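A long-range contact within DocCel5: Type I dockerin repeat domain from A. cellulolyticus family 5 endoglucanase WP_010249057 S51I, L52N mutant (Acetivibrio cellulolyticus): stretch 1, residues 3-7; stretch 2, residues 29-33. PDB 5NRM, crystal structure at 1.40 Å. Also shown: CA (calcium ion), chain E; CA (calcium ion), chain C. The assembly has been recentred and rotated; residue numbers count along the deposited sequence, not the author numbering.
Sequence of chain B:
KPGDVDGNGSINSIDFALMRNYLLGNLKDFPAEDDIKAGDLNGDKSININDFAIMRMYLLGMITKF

Stretch 1, residues 3-7: GDVDG
Stretch 2, residues 29-33: DFPAE

Each stretch helps to bind a different calcium ion, and a single backbone hydrogen bond joins the two loops: Ala32 N donates to Val5 O at 2.9 Å (N-H...O 150°). In stretch 1, Asp4 OD1 (2.3 Å) and Asp6 OD1 (2.4 Å) bind the chain C calcium, with chi1 t for Asp4 and p for Asp6; a water on this ion donates to Asp6 OD2. In stretch 2, Asp29 OD1 (2.2 Å; chi1 t), Phe30 O (2.2 Å) and Ala32 O (2.3 Å) bind the chain E calcium, so Ala32 offers its carbonyl to metal and its amide to Val5. Waters and atoms elsewhere in the structure complete both sites. Neither stretch is regular helix or strand. Asp4 to Gly7 form a type I turn (Val5 phi/psi -67/-21, Asp6 -98/-1), closed by Gly7 N to Asp4 O at 3.1 Å; Gly7 follows at 76/10, a positive phi that favours glycine. Stretch 2 runs extended at Phe30 (-81/154), bends at Pro31 (-60/-29) and extends again at Ala32 (-54/144). Asp6 CA and Pro31 CA lie 4.7 Å apart. The CA-to-CB bond of Phe30 points toward stretch 1; with chi1 m and chi2 -53° the ring lays one face against Val5 (chi1 m): Val5 CB sits 3.8 Å from the ring centroid, 15° off the normal, a CH-pi contact. Pro31 has no backbone N-H to donate, so its CB meets Asp6 O at 3.7 Å by van der Waals contact only. The two stretches bury 242 Å² between them, both sides summed.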

ATOM      1  N   GLY B   3     -16.364  -4.023  -5.791  1.00 17.25           N
ATOM      2  CA  GLY B   3     -15.236  -3.468  -5.048  1.00 14.94           C
ATOM      3  C   GLY B   3     -15.184  -1.964  -5.031  1.00 12.80           C
ATOM      4  O   GLY B   3     -14.650  -1.388  -4.117  1.00 11.37           O
ATOM      5  N   ASP B   4     -15.828  -1.336  -5.997  1.00 12.34           N
ATOM      6  CA  ASP B   4     -15.668   0.136  -6.131  1.00 11.29           C
ATOM      7  C   ASP B   4     -16.845   0.765  -5.344  1.00 11.35           C
ATOM      8  O   ASP B   4     -17.781   1.357  -5.895  1.00 12.00           O
ATOM      9  CB  ASP B   4     -15.713   0.560  -7.591  1.00 11.90           C
ATOM     10  CG  ASP B   4     -15.445   2.052  -7.759  1.00 11.07           C
ATOM     11  OD1 ASP B   4     -15.020   2.631  -6.780  1.00 10.48           O
ATOM     12  OD2 ASP B   4     -15.758   2.611  -8.847  1.00 12.12           O
ATOM     13  N   VAL B   5     -16.807   0.651  -4.018  1.00 11.36           N
ATOM     14  CA  VAL B   5     -17.892   1.135  -3.175  1.00 12.36           C
ATOM     15  C   VAL B   5     -18.097   2.648  -3.151  1.00 11.16           C
ATOM     16  O   VAL B   5     -19.201   3.045  -2.879  1.00 11.44           O
ATOM     17  CB  VAL B   5     -17.789   0.560  -1.700  1.00 13.45           C
ATOM     18  CG1 VAL B   5     -17.761  -0.950  -1.711  1.00 15.29           C
ATOM     19  CG2 VAL B   5     -16.634   1.117  -0.947  1.00 12.86           C
ATOM     20  N   ASP B   6     -17.102   3.466  -3.513  1.00  9.82           N
ATOM     21  CA  ASP B   6     -17.353   4.912  -3.602  1.00  9.44           C
ATOM     22  C   ASP B   6     -17.630   5.329  -5.028  1.00  9.66           C
ATOM     23  O   ASP B   6     -17.909   6.486  -5.233  1.00 10.32           O
ATOM     24  CB  ASP B   6     -16.252   5.796  -3.023  1.00  8.99           C
ATOM     25  CG  ASP B   6     -14.909   5.686  -3.765  1.00  8.76           C
ATOM     26  OD1 ASP B   6     -14.825   5.122  -4.828  1.00  8.39           O
ATOM     27  OD2 ASP B   6     -13.970   6.265  -3.167  1.00  9.29           O
ATOM     28  N   GLY B   7     -17.604   4.422  -5.995  1.00  9.90           N
ATOM     29  CA  GLY B   7     -18.027   4.753  -7.343  1.00 10.82           C
ATOM     30  C   GLY B   7     -17.061   5.572  -8.156  1.00 10.76           C
ATOM     31  O   GLY B   7     -17.472   6.039  -9.241  1.00 12.06           O
ATOM     32  N   ASP B  29     -24.549   3.526   4.251  1.00 26.44           N
ATOM     33  CA  ASP B  29     -24.826   3.494   2.846  1.00 26.48           C
ATOM     34  C   ASP B  29     -23.503   3.795   2.139  1.00 22.67           C
ATOM     35  O   ASP B  29     -22.850   4.757   2.499  1.00 24.27           O
ATOM     36  CB  ASP B  29     -25.820   4.646   2.541  1.00 29.19           C
ATOM     37  CG  ASP B  29     -26.580   4.452   1.240  1.00 32.69           C
ATOM     38  OD1 ASP B  29     -26.186   3.647   0.356  1.00 33.32           O
ATOM     39  OD2 ASP B  29     -27.641   5.121   1.091  1.00 38.62           O
ATOM     40  N   PHE B  30     -23.155   3.019   1.132  1.00 20.27           N
ATOM     41  CA  PHE B  30     -22.036   3.366   0.293  1.00 17.74           C
ATOM     42  C   PHE B  30     -22.462   4.417  -0.765  1.00 16.62           C
ATOM     43  O   PHE B  30     -23.616   4.458  -1.193  1.00 17.23           O
ATOM     44  CB  PHE B  30     -21.518   2.136  -0.456  1.00 17.49           C
ATOM     45  CG  PHE B  30     -20.869   1.077   0.428  1.00 17.54           C
ATOM     46  CD1 PHE B  30     -19.858   1.419   1.304  1.00 17.42           C
ATOM     47  CD2 PHE B  30     -21.254  -0.237   0.329  1.00 19.76           C
ATOM     48  CE1 PHE B  30     -19.225   0.445   2.051  1.00 17.18           C
ATOM     49  CE2 PHE B  30     -20.631  -1.210   1.066  1.00 19.52           C
ATOM     50  CZ  PHE B  30     -19.625  -0.857   1.940  1.00 18.57           C
ATOM     51  N   PRO B  31     -21.488   5.222  -1.233  1.00 15.45           N
ATOM     52  CA  PRO B  31     -21.766   6.104  -2.360  1.00 15.69           C
ATOM     53  C   PRO B  31     -22.180   5.388  -3.582  1.00 17.08           C
ATOM     54  O   PRO B  31     -22.912   5.947  -4.406  1.00 18.40           O
ATOM     55  CB  PRO B  31     -20.450   6.794  -2.618  1.00 14.32           C
ATOM     56  CG  PRO B  31     -19.769   6.750  -1.348  1.00 13.85           C
ATOM     57  CD  PRO B  31     -20.167   5.485  -0.635  1.00 14.59           C
ATOM     58  N   ALA B  32     -21.718   4.159  -3.770  1.00 17.27           N
ATOM     59  CA  ALA B  32     -22.234   3.385  -4.870  1.00 19.83           C
ATOM     60  C   ALA B  32     -23.797   3.316  -4.829  1.00 22.43           C
ATOM     61  O   ALA B  32     -24.525   3.215  -3.783  1.00 25.04           O
ATOM     62  CB  ALA B  32     -21.613   1.970  -4.945  1.00 19.64           C
ATOM     63  N   GLU B  33     -24.265   3.335  -6.041  1.00 26.76           N
ATOM     64  CA  GLU B  33     -25.653   3.288  -6.366  1.00 31.78           C
ATOM     65  C   GLU B  33     -26.267   1.994  -5.798  1.00 32.19           C
ATOM     66  O   GLU B  33     -27.399   1.984  -5.220  1.00 31.64           O
ATOM     67  CB  GLU B  33     -25.789   3.389  -7.909  1.00 38.32           C
ATOM     68  CG  GLU B  33     -26.656   4.563  -8.454  1.00 47.93           C
ATOM     69  CD  GLU B  33     -25.960   5.958  -8.453  1.00 53.54           C
ATOM     70  OE1 GLU B  33     -25.265   6.362  -9.474  1.00 54.42           O
ATOM     71  OE2 GLU B  33     -26.151   6.667  -7.407  1.00 59.15           O
TER
HETATM   72 CA    CA E 103     -25.470   3.348  -1.736  0.80 20.69          CA
HETATM   73 CA    CA C 101     -13.250   3.478  -5.543  1.00  8.73          CA
HETATM   74  O   HOH W   1     -11.830   4.848  -4.161  1.00  8.67           O
HETATM   75  O   HOH W   2     -27.541   2.310  -1.865  1.00 37.80           O
HETATM   76  O   HOH W   3     -26.307   5.436  -2.641  1.00 28.71           O